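Local coordinates for protein putative ring-cleaving dioxygenase MhqO (Bacillus subtilis subsp. subtilis, PDB 3OAJ) that probably acts as an iron-dependent extradiol ring-cleaving dioxygenase that may contribute to the breakdown and detoxification of aromatic compounds, at residues L159-L170 against F257-F265; L177-R188 against V198-I206. All blocks are in the same frame, centred on the assembly; numbering follows the deposited sequence.

Contact 1 (L159-L170 against F257-F265); sequences LLSEQPDKTADL and FREHGEILF
Glu162 and Gly261 bring the two backbones to their nearest approach: as the chain leaves strand 153-160 and turns into helix 164-174, Glu162 N donates to Gly261 O at 2.9 Å, nearly straight at 168° and onto a lone pair in the carbonyl plane. Gly261 sits in the type I turn Glu259-Glu262, which links strands 253-258 and 264-269 of a beta hairpin. Both segments belong to the second vicinal oxygen chelate (VOC) region of this probable extradiol dioxygenase, and the contact ties the hairpin of one eight-stranded sheet to the end of strand 153-160 in the other sheet and the start of the helix that follows it. Ser161 OG accepts from Gln163 N in an ST turn and donates to Thr167 OG1, which in turn donates a hydrogen bond to Glu259 OE2 at 2.7 Å. That buried carboxylate is tethered from several directions: Thr167 OG1 and Gly261 N reach OE2 from opposite faces of its plane, while Ile263 N takes the anti lone pair of OE1. Glu259 gets there by folding back over its own turn, with CG between N and C (chi1 61°) and a second bend at chi2. Glu259 CG lies over the centre of the Phe265 ring, 3.9 Å above the plane. On the outer side, CD of Lys166 rests 3.7 Å from His260 CB, its chain crossing the histidine at about a right angle, and Gln163 NE2 makes a weak bond to His260 O. Inward the contact turns apolar. Ile263 CD1 lodges against Leu159 CB and the carbonyl O of Leu160. Phe265, next in sequence to the metal ligand Glu266, meets Leu159 CD1 at its ring edge, and Leu170 CD2 touches Glu259 CB, 3.5 Å away, as well as CE2 of Phe265 and, at that ring's edge, CE2 of Phe257.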
loop_
_atom_site.group_PDB
_atom_site.type_symbol
_atom_site.label_atom_id
_atom_site.label_comp_id
_atom_site.label_asym_id
_atom_site.label_seq_id
_atom_site.Cartn_x
_atom_site.Cartn_y
_atom_site.Cartn_z
ATOM N N LEU A 159 0.764 -12.221 -0.672
ATOM C CA LEU A 159 -0.543 -12.417 -1.294
ATOM C C LEU A 159 -1.170 -13.723 -0.872
ATOM O O LEU A 159 -0.505 -14.756 -0.828
ATOM C CB LEU A 159 -0.415 -12.399 -2.825
ATOM C CG LEU A 159 0.366 -11.207 -3.406
ATOM C CD1 LEU A 159 0.427 -11.289 -4.934
ATOM C CD2 LEU A 159 -0.248 -9.887 -2.960
ATOM N N LEU A 160 -2.465 -13.661 -0.577
ATOM C CA LEU A 160 -3.286 -14.833 -0.289
ATOM C C LEU A 160 -4.222 -15.020 -1.477
ATOM O O LEU A 160 -5.130 -14.235 -1.694
ATOM C CB LEU A 160 -4.098 -14.617 0.985
ATOM C CG LEU A 160 -3.328 -14.136 2.219
ATOM C CD1 LEU A 160 -4.292 -13.934 3.384
ATOM C CD2 LEU A 160 -2.240 -15.137 2.611
ATOM N N SER A 161 -3.951 -16.047 -2.268
ATOM C CA SER A 161 -4.664 -16.281 -3.515
ATOM C C SER A 161 -5.591 -17.494 -3.417
ATOM O O SER A 161 -5.224 -18.518 -2.825
ATOM C CB SER A 161 -3.644 -16.495 -4.641
ATOM O OG SER A 161 -4.273 -16.942 -5.828
ATOM N N GLU A 162 -6.785 -17.397 -3.998
ATOM C CA GLU A 162 -7.666 -18.565 -4.082
ATOM C C GLU A 162 -7.091 -19.623 -5.027
ATOM O O GLU A 162 -7.411 -20.800 -4.904
ATOM C CB GLU A 162 -9.072 -18.180 -4.540
ATOM C CG GLU A 162 -9.874 -17.379 -3.522
ATOM C CD GLU A 162 -11.316 -17.178 -3.951
ATOM O OE1 GLU A 162 -11.798 -17.924 -4.833
ATOM O OE2 GLU A 162 -11.964 -16.273 -3.395
ATOM N N GLN A 163 -6.244 -19.188 -5.958
ATOM C CA GLN A 163 -5.640 -20.066 -6.966
ATOM C C GLN A 163 -4.165 -19.716 -7.175
ATOM O O GLN A 163 -3.810 -19.081 -8.163
ATOM C CB GLN A 163 -6.384 -19.955 -8.296
ATOM C CG GLN A 163 -7.816 -20.470 -8.279
ATOM C CD GLN A 163 -8.333 -20.653 -9.683
ATOM O OE1 GLN A 163 -7.936 -21.583 -10.391
ATOM N NE2 GLN A 163 -9.196 -19.749 -10.110
ATOM N N PRO A 164 -3.305 -20.116 -6.228
ATOM C CA PRO A 164 -1.914 -19.659 -6.246
ATOM C C PRO A 164 -1.145 -20.004 -7.534
ATOM O O PRO A 164 -0.272 -19.233 -7.926
ATOM C CB PRO A 164 -1.295 -20.364 -5.034
ATOM C CG PRO A 164 -2.435 -20.633 -4.131
ATOM C CD PRO A 164 -3.614 -20.887 -5.008
ATOM N N ASP A 165 -1.455 -21.130 -8.185
ATOM C CA ASP A 165 -0.781 -21.477 -9.441
ATOM C C ASP A 165 -1.039 -20.415 -10.518
ATOM O O ASP A 165 -0.134 -20.032 -11.267
ATOM C CB ASP A 165 -1.196 -22.867 -9.952
ATOM C CG ASP A 165 -0.702 -24.011 -9.062
ATOM O OD1 ASP A 165 0.224 -23.813 -8.250
ATOM O OD2 ASP A 165 -1.248 -25.127 -9.182
ATOM N N LYS A 166 -2.270 -19.915 -10.561
ATOM C CA LYS A 166 -2.660 -18.902 -11.533
ATOM C C LYS A 166 -2.047 -17.546 -11.204
ATOM O O LYS A 166 -1.568 -16.862 -12.097
ATOM C CB LYS A 166 -4.194 -18.797 -11.648
ATOM C CG LYS A 166 -4.865 -20.075 -12.144
ATOM C CD LYS A 166 -5.913 -19.758 -13.187
ATOM C CE LYS A 166 -6.515 -21.029 -13.802
ATOM N NZ LYS A 166 -7.803 -21.399 -13.161
ATOM N N THR A 167 -2.059 -17.169 -9.926
ATOM C CA THR A 167 -1.395 -15.928 -9.488
ATOM C C THR A 167 0.105 -15.948 -9.786
ATOM O O THR A 167 0.651 -14.953 -10.269
ATOM C CB THR A 167 -1.672 -15.615 -8.003
ATOM O OG1 THR A 167 -3.091 -15.711 -7.772
ATOM C CG2 THR A 167 -1.157 -14.232 -7.629
ATOM N N ALA A 168 0.754 -17.090 -9.547
ATOM C CA ALA A 168 2.189 -17.215 -9.830
ATOM C C ALA A 168 2.481 -17.018 -11.309
ATOM O O ALA A 168 3.434 -16.326 -11.675
ATOM C CB ALA A 168 2.728 -18.575 -9.363
ATOM N N ASP A 169 1.659 -17.645 -12.145
ATOM C CA ASP A 169 1.802 -17.585 -13.595
ATOM C C ASP A 169 1.672 -16.118 -14.039
ATOM O O ASP A 169 2.492 -15.606 -14.808
ATOM C CB ASP A 169 0.719 -18.476 -14.223
ATOM C CG ASP A 169 0.872 -18.660 -15.726
ATOM O OD1 ASP A 169 1.989 -18.553 -16.265
ATOM O OD2 ASP A 169 -0.160 -18.952 -16.370
ATOM N N LEU A 170 0.673 -15.421 -13.501
ATOM C CA LEU A 170 0.502 -13.991 -13.761
ATOM C C LEU A 170 1.725 -13.154 -13.348
ATOM O O LEU A 170 2.241 -12.351 -14.127
ATOM C CB LEU A 170 -0.755 -13.488 -13.052
ATOM C CG LEU A 170 -1.007 -11.987 -13.015
ATOM C CD1 LEU A 170 -1.156 -11.361 -14.421
ATOM C CD2 LEU A 170 -2.248 -11.708 -12.189
ATOM N N PHE A 257 -7.975 -4.733 -12.484
ATOM C CA PHE A 257 -8.400 -6.059 -12.937
ATOM C C PHE A 257 -8.324 -7.039 -11.789
ATOM O O PHE A 257 -7.340 -7.038 -11.029
ATOM C CB PHE A 257 -7.585 -6.547 -14.147
ATOM C CG PHE A 257 -6.120 -6.800 -13.876
ATOM C CD1 PHE A 257 -5.212 -5.747 -13.806
ATOM C CD2 PHE A 257 -5.627 -8.117 -13.776
ATOM C CE1 PHE A 257 -3.838 -5.987 -13.601
ATOM C CE2 PHE A 257 -4.265 -8.362 -13.574
ATOM C CZ PHE A 257 -3.374 -7.299 -13.493
ATOM N N ARG A 258 -9.375 -7.847 -11.648
ATOM C CA ARG A 258 -9.352 -8.908 -10.646
ATOM C C ARG A 258 -8.656 -10.114 -11.220
ATOM O O ARG A 258 -8.993 -10.584 -12.322
ATOM C CB ARG A 258 -10.762 -9.275 -10.171
ATOM C CG ARG A 258 -10.693 -10.069 -8.859
ATOM C CD ARG A 258 -11.968 -10.040 -8.100
ATOM N NE ARG A 258 -12.368 -8.707 -7.663
ATOM C CZ ARG A 258 -12.084 -8.167 -6.481
ATOM N NH1 ARG A 258 -11.335 -8.820 -5.585
ATOM N NH2 ARG A 258 -12.560 -6.959 -6.190
ATOM N N GLU A 259 -7.639 -10.607 -10.513
ATOM C CA GLU A 259 -6.896 -11.736 -11.057
ATOM C C GLU A 259 -7.563 -13.054 -10.663
ATOM O O GLU A 259 -8.594 -13.044 -9.969
ATOM C CB GLU A 259 -5.399 -11.619 -10.744
ATOM C CG GLU A 259 -5.008 -11.589 -9.268
ATOM C CD GLU A 259 -4.967 -12.972 -8.654
ATOM O OE1 GLU A 259 -5.595 -13.152 -7.597
ATOM O OE2 GLU A 259 -4.352 -13.886 -9.246
ATOM N N HIS A 260 -7.031 -14.177 -11.154
ATOM C CA HIS A 260 -7.764 -15.442 -11.033
ATOM C C HIS A 260 -7.822 -15.985 -9.607
ATOM O O HIS A 260 -8.724 -16.757 -9.281
ATOM C CB HIS A 260 -7.223 -16.506 -11.995
ATOM C CG HIS A 260 -7.188 -16.067 -13.428
ATOM N ND1 HIS A 260 -8.211 -15.355 -14.021
ATOM C CD2 HIS A 260 -6.242 -16.224 -14.384
ATOM C CE1 HIS A 260 -7.908 -15.117 -15.284
ATOM N NE2 HIS A 260 -6.721 -15.641 -15.533
ATOM N N GLY A 261 -6.856 -15.592 -8.771
ATOM C CA GLY A 261 -6.903 -15.935 -7.345
ATOM C C GLY A 261 -7.811 -15.006 -6.542
ATOM O O GLY A 261 -7.868 -15.092 -5.309
ATOM N N GLU A 262 -8.526 -14.135 -7.257
ATOM C CA GLU A 262 -9.531 -13.208 -6.703
ATOM C C GLU A 262 -8.976 -11.951 -6.022
ATOM O O GLU A 262 -9.745 -11.159 -5.472
ATOM C CB GLU A 262 -10.563 -13.929 -5.816
ATOM C CG GLU A 262 -11.500 -14.839 -6.620
ATOM C CD GLU A 262 -12.229 -14.082 -7.723
ATOM O OE1 GLU A 262 -12.779 -13.011 -7.417
ATOM O OE2 GLU A 262 -12.245 -14.554 -8.880
ATOM N N ILE A 263 -7.666 -11.720 -6.101
ATOM C CA ILE A 263 -7.101 -10.478 -5.604
ATOM C C ILE A 263 -7.378 -9.374 -6.619
ATOM O O ILE A 263 -7.225 -9.588 -7.825
ATOM C CB ILE A 263 -5.585 -10.612 -5.366
ATOM C CG1 ILE A 263 -5.275 -11.829 -4.488
ATOM C CG2 ILE A 263 -5.044 -9.374 -4.672
ATOM C CD1 ILE A 263 -3.784 -12.194 -4.457
ATOM N N LEU A 264 -7.767 -8.197 -6.132
ATOM C CA LEU A 264 -7.935 -7.052 -7.012
ATOM C C LEU A 264 -6.588 -6.371 -7.238
ATOM O O LEU A 264 -5.952 -5.910 -6.284
ATOM C CB LEU A 264 -8.972 -6.083 -6.437
ATOM C CG LEU A 264 -9.266 -4.856 -7.320
ATOM C CD1 LEU A 264 -9.763 -5.281 -8.700
ATOM C CD2 LEU A 264 -10.279 -3.923 -6.642
ATOM N N PHE A 265 -6.161 -6.339 -8.504
ATOM C CA PHE A 265 -4.914 -5.686 -8.883
ATOM C C PHE A 265 -5.229 -4.363 -9.579
ATOM O O PHE A 265 -6.315 -4.167 -10.147
ATOM C CB PHE A 265 -4.152 -6.566 -9.887
ATOM C CG PHE A 265 -3.255 -7.633 -9.258
ATOM C CD1 PHE A 265 -3.385 -8.026 -7.927
ATOM C CD2 PHE A 265 -2.306 -8.280 -10.049
ATOM C CE1 PHE A 265 -2.575 -9.009 -7.390
ATOM C CE2 PHE A 265 -1.462 -9.270 -9.510
ATOM C CZ PHE A 265 -1.607 -9.637 -8.178
#

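Contact 2 (L177-R188 against V198-I206); sequences LERVGKEGDFVR and VIDLKLTPI
Arg188 and Asp200 lie side by side and point the same way, guanidinium and carboxylate only 21° from coplanar. The grip is a side-on salt bridge: Arg188 NE reaches Asp200 OD1 at 2.8 Å, almost straight at 176°, and Arg188 NH2 reaches Asp200 OD2 at 2.9 Å, each on a syn lone pair. Val198 CG1 sits over the centre of one face of the Arg188 guanidinium, 3.3 Å above its plane. NH2 is shared with Tyr116 OH, NH1 forms a salt bridge with Glu114, and Arg111 pairs with Asp200 OD2. These residues belong to an antiparallel beta hairpin, strands 186-190 and 198-202, toward one end of a VOC-type sheet, with strand 178-183 at its edge. Val187 and Leu201 form a hydrogen-bonded pair of it, and on that face Val187 CG1 packs 3.8 Å from Leu201 CB. Phe186 shares the other face with Arg188, its CD1 meeting Lys202 CA obliquely and Arg111 making a cation-pi contact with the ring. Beyond the paired strands, Asp185 swings its carboxylate out with CG anti to N (chi1 -161°). Asp185 OD2 takes Lys202 NZ in a salt bridge on the anti side at 2.7 Å and Thr204 OG1 on the syn side at 2.6 Å.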
loop_
_atom_site.group_PDB
_atom_site.type_symbol
_atom_site.label_atom_id
_atom_site.label_comp_id
_atom_site.label_asym_id
_atom_site.label_seq_id
_atom_site.Cartn_x
_atom_site.Cartn_y
_atom_site.Cartn_z
ATOM N N LEU A 177 7.887 -10.470 -13.152
ATOM C CA LEU A 177 8.658 -10.640 -11.918
ATOM C C LEU A 177 9.534 -11.890 -12.016
ATOM O O LEU A 177 9.170 -12.874 -12.655
ATOM C CB LEU A 177 7.761 -10.702 -10.670
ATOM C CG LEU A 177 7.121 -9.388 -10.211
ATOM C CD1 LEU A 177 5.885 -9.008 -11.011
ATOM C CD2 LEU A 177 6.771 -9.453 -8.730
ATOM N N GLU A 178 10.703 -11.827 -11.391
ATOM C CA GLU A 178 11.625 -12.957 -11.378
ATOM C C GLU A 178 11.316 -13.884 -10.203
ATOM O O GLU A 178 11.165 -13.426 -9.070
ATOM C CB GLU A 178 13.053 -12.422 -11.266
ATOM C CG GLU A 178 14.160 -13.451 -11.424
ATOM C CD GLU A 178 15.537 -12.801 -11.418
ATOM O OE1 GLU A 178 15.683 -11.691 -11.988
ATOM O OE2 GLU A 178 16.470 -13.396 -10.839
ATOM N N ARG A 179 11.227 -15.179 -10.473
ATOM C CA ARG A 179 11.104 -16.174 -9.417
ATOM C C ARG A 179 12.415 -16.274 -8.630
ATOM O O ARG A 179 13.486 -16.555 -9.187
ATOM C CB ARG A 179 10.722 -17.537 -10.006
ATOM C CG ARG A 179 10.029 -18.495 -9.026
ATOM C CD ARG A 179 10.210 -19.922 -9.507
ATOM N NE ARG A 179 8.943 -20.617 -9.722
ATOM C CZ ARG A 179 8.645 -21.820 -9.230
ATOM N NH1 ARG A 179 9.520 -22.484 -8.485
ATOM N NH2 ARG A 179 7.463 -22.371 -9.493
ATOM N N VAL A 180 12.314 -16.044 -7.328
ATOM C CA VAL A 180 13.470 -16.165 -6.433
ATOM C C VAL A 180 13.628 -17.594 -5.927
ATOM O O VAL A 180 14.731 -18.155 -5.966
ATOM C CB VAL A 180 13.366 -15.172 -5.253
ATOM C CG1 VAL A 180 14.515 -15.359 -4.264
ATOM C CG2 VAL A 180 13.306 -13.736 -5.782
ATOM N N GLY A 181 12.528 -18.203 -5.502
ATOM C CA GLY A 181 12.584 -19.556 -4.983
ATOM C C GLY A 181 11.397 -19.816 -4.088
ATOM O O GLY A 181 10.547 -18.939 -3.874
ATOM N N LYS A 182 11.360 -21.026 -3.550
ATOM C CA LYS A 182 10.322 -21.450 -2.620
ATOM C C LYS A 182 10.962 -21.777 -1.268
ATOM O O LYS A 182 12.111 -22.229 -1.211
ATOM C CB LYS A 182 9.581 -22.673 -3.166
ATOM C CG LYS A 182 8.844 -22.423 -4.482
ATOM C CD LYS A 182 8.054 -23.641 -4.929
ATOM C CE LYS A 182 7.201 -23.300 -6.148
ATOM N NZ LYS A 182 6.726 -24.543 -6.848
ATOM N N GLU A 183 10.224 -21.528 -0.191
ATOM C CA GLU A 183 10.635 -21.897 1.167
ATOM C C GLU A 183 9.374 -21.966 2.020
ATOM O O GLU A 183 8.503 -21.109 1.898
ATOM C CB GLU A 183 11.613 -20.870 1.749
ATOM C CG GLU A 183 12.334 -21.361 3.006
ATOM C CD GLU A 183 13.182 -20.281 3.663
ATOM O OE1 GLU A 183 14.306 -20.006 3.192
ATOM O OE2 GLU A 183 12.737 -19.730 4.680
ATOM N N GLY A 184 9.264 -22.984 2.870
ATOM C CA GLY A 184 8.080 -23.141 3.705
ATOM C C GLY A 184 6.835 -23.152 2.842
ATOM O O GLY A 184 6.783 -23.857 1.825
ATOM N N ASP A 185 5.857 -22.329 3.207
ATOM C CA ASP A 185 4.624 -22.256 2.444
ATOM C C ASP A 185 4.566 -21.108 1.438
ATOM O O ASP A 185 3.482 -20.633 1.103
ATOM C CB ASP A 185 3.401 -22.214 3.376
ATOM C CG ASP A 185 2.110 -22.600 2.656
ATOM O OD1 ASP A 185 2.116 -23.566 1.857
ATOM O OD2 ASP A 185 1.091 -21.921 2.876
ATOM N N PHE A 186 5.725 -20.682 0.935
ATOM C CA PHE A 186 5.790 -19.499 0.072
ATOM C C PHE A 186 6.559 -19.713 -1.216
ATOM O O PHE A 186 7.528 -20.467 -1.246
ATOM C CB PHE A 186 6.451 -18.334 0.808
ATOM C CG PHE A 186 5.709 -17.894 2.038
ATOM C CD1 PHE A 186 4.504 -17.193 1.930
ATOM C CD2 PHE A 186 6.215 -18.184 3.298
ATOM C CE1 PHE A 186 3.809 -16.779 3.082
ATOM C CE2 PHE A 186 5.531 -17.783 4.449
ATOM C CZ PHE A 186 4.329 -17.079 4.341
ATOM N N VAL A 187 6.124 -19.039 -2.276
ATOM C CA VAL A 187 7.002 -18.771 -3.406
ATOM C C VAL A 187 7.267 -17.268 -3.428
ATOM O O VAL A 187 6.360 -16.459 -3.174
ATOM C CB VAL A 187 6.450 -19.322 -4.757
ATOM C CG1 VAL A 187 5.101 -18.702 -5.086
ATOM C CG2 VAL A 187 7.455 -19.112 -5.890
ATOM N N ARG A 188 8.523 -16.908 -3.693
ATOM C CA ARG A 188 8.956 -15.508 -3.690
ATOM C C ARG A 188 9.296 -15.032 -5.093
ATOM O O ARG A 188 9.975 -15.738 -5.859
ATOM C CB ARG A 188 10.172 -15.326 -2.779
ATOM C CG ARG A 188 10.782 -13.918 -2.814
ATOM C CD ARG A 188 11.717 -13.692 -1.636
ATOM N NE ARG A 188 10.945 -13.426 -0.424
ATOM C CZ ARG A 188 11.431 -12.885 0.688
ATOM N NH1 ARG A 188 12.712 -12.541 0.751
ATOM N NH2 ARG A 188 10.622 -12.674 1.726
ATOM N N VAL A 198 9.597 -7.147 -3.320
ATOM C CA VAL A 198 9.672 -8.550 -2.914
ATOM C C VAL A 198 8.262 -9.070 -2.617
ATOM O O VAL A 198 7.632 -8.698 -1.614
ATOM C CB VAL A 198 10.627 -8.753 -1.697
ATOM C CG1 VAL A 198 10.666 -10.223 -1.306
ATOM C CG2 VAL A 198 12.046 -8.244 -2.012
ATOM N N ILE A 199 7.771 -9.895 -3.525
ATOM C CA ILE A 199 6.384 -10.356 -3.478
ATOM C C ILE A 199 6.303 -11.842 -3.124
ATOM O O ILE A 199 6.736 -12.681 -3.903
ATOM C CB ILE A 199 5.667 -10.066 -4.831
ATOM C CG1 ILE A 199 5.903 -8.617 -5.307
ATOM C CG2 ILE A 199 4.184 -10.433 -4.747
ATOM C CD1 ILE A 199 5.460 -7.504 -4.304
ATOM N N ASP A 200 5.775 -12.143 -1.946
ATOM C CA ASP A 200 5.615 -13.507 -1.479
ATOM C C ASP A 200 4.189 -13.937 -1.732
ATOM O O ASP A 200 3.255 -13.141 -1.571
ATOM C CB ASP A 200 5.954 -13.623 0.010
ATOM C CG ASP A 200 7.432 -13.399 0.276
ATOM O OD1 ASP A 200 8.237 -13.980 -0.484
ATOM O OD2 ASP A 200 7.784 -12.636 1.203
ATOM N N LEU A 201 4.042 -15.175 -2.191
ATOM C CA LEU A 201 2.742 -15.752 -2.483
ATOM C C LEU A 201 2.621 -17.020 -1.652
ATOM O O LEU A 201 3.458 -17.924 -1.748
ATOM C CB LEU A 201 2.616 -16.043 -3.990
ATOM C CG LEU A 201 1.444 -16.894 -4.489
ATOM C CD1 LEU A 201 0.093 -16.221 -4.242
ATOM C CD2 LEU A 201 1.616 -17.181 -5.974
ATOM N N LYS A 202 1.579 -17.076 -0.829
ATOM C CA LYS A 202 1.292 -18.248 -0.024
ATOM C C LYS A 202 0.764 -19.356 -0.931
ATOM O O LYS A 202 -0.084 -19.125 -1.796
ATOM C CB LYS A 202 0.295 -17.906 1.090
ATOM C CG LYS A 202 0.172 -19.002 2.147
ATOM C CD LYS A 202 -0.535 -18.489 3.391
ATOM C CE LYS A 202 -0.841 -19.619 4.381
ATOM N NZ LYS A 202 0.358 -20.293 4.940
ATOM N N LEU A 203 1.287 -20.559 -0.743
ATOM C CA LEU A 203 1.007 -21.639 -1.682
ATOM C C LEU A 203 -0.191 -22.490 -1.306
ATOM O O LEU A 203 -0.703 -23.243 -2.140
ATOM C CB LEU A 203 2.254 -22.484 -1.920
ATOM C CG LEU A 203 3.257 -21.737 -2.812
ATOM C CD1 LEU A 203 4.597 -22.415 -2.784
ATOM C CD2 LEU A 203 2.754 -21.592 -4.244
ATOM N N THR A 204 -0.630 -22.379 -0.058
ATOM C CA THR A 204 -1.812 -23.116 0.378
ATOM C C THR A 204 -2.937 -22.155 0.770
ATOM O O THR A 204 -2.765 -21.335 1.678
ATOM C CB THR A 204 -1.509 -24.121 1.520
ATOM O OG1 THR A 204 -1.067 -23.424 2.687
ATOM C CG2 THR A 204 -0.451 -25.133 1.095
ATOM N N PRO A 205 -4.086 -22.241 0.065
ATOM C CA PRO A 205 -5.284 -21.462 0.408
ATOM C C PRO A 205 -5.717 -21.659 1.865
ATOM O O PRO A 205 -5.744 -22.792 2.353
ATOM C CB PRO A 205 -6.347 -22.023 -0.542
ATOM C CG PRO A 205 -5.576 -22.498 -1.730
ATOM C CD PRO A 205 -4.262 -23.003 -1.189
ATOM N N ILE A 206 -6.042 -20.556 2.543
ATOM C CA ILE A 206 -6.493 -20.580 3.945
ATOM C C ILE A 206 -7.973 -20.233 4.128
ATOM O O ILE A 206 -8.407 -19.909 5.236
ATOM C CB ILE A 206 -5.658 -19.632 4.854
ATOM C CG1 ILE A 206 -5.716 -18.175 4.352
ATOM C CG2 ILE A 206 -4.229 -20.154 4.999
ATOM C CD1 ILE A 206 -5.572 -17.136 5.446
#

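How the contacts relate
The two contacts share a seam: strands 153-160 and 198-202 are neighbours in one sheet, and Leu159 of contact 1 probably hydrogen-bonds through N to Asp200 O and through O to Lys202 N of contact 2. Contact 1 is the more buried and joins that sheet to the other one, whose strand 264-269 carries a metal ligand. Contact 2 stays within its sheet, away from the metal site and partly open at the turn end. The chemistry follows: a threonine hydroxyl and backbone N-H groups hold a buried carboxylate in contact 1, whereas contact 2 relies on strand pairing and salt bridges. Leu201 CD2 also packs on Pro164 O at the helix start.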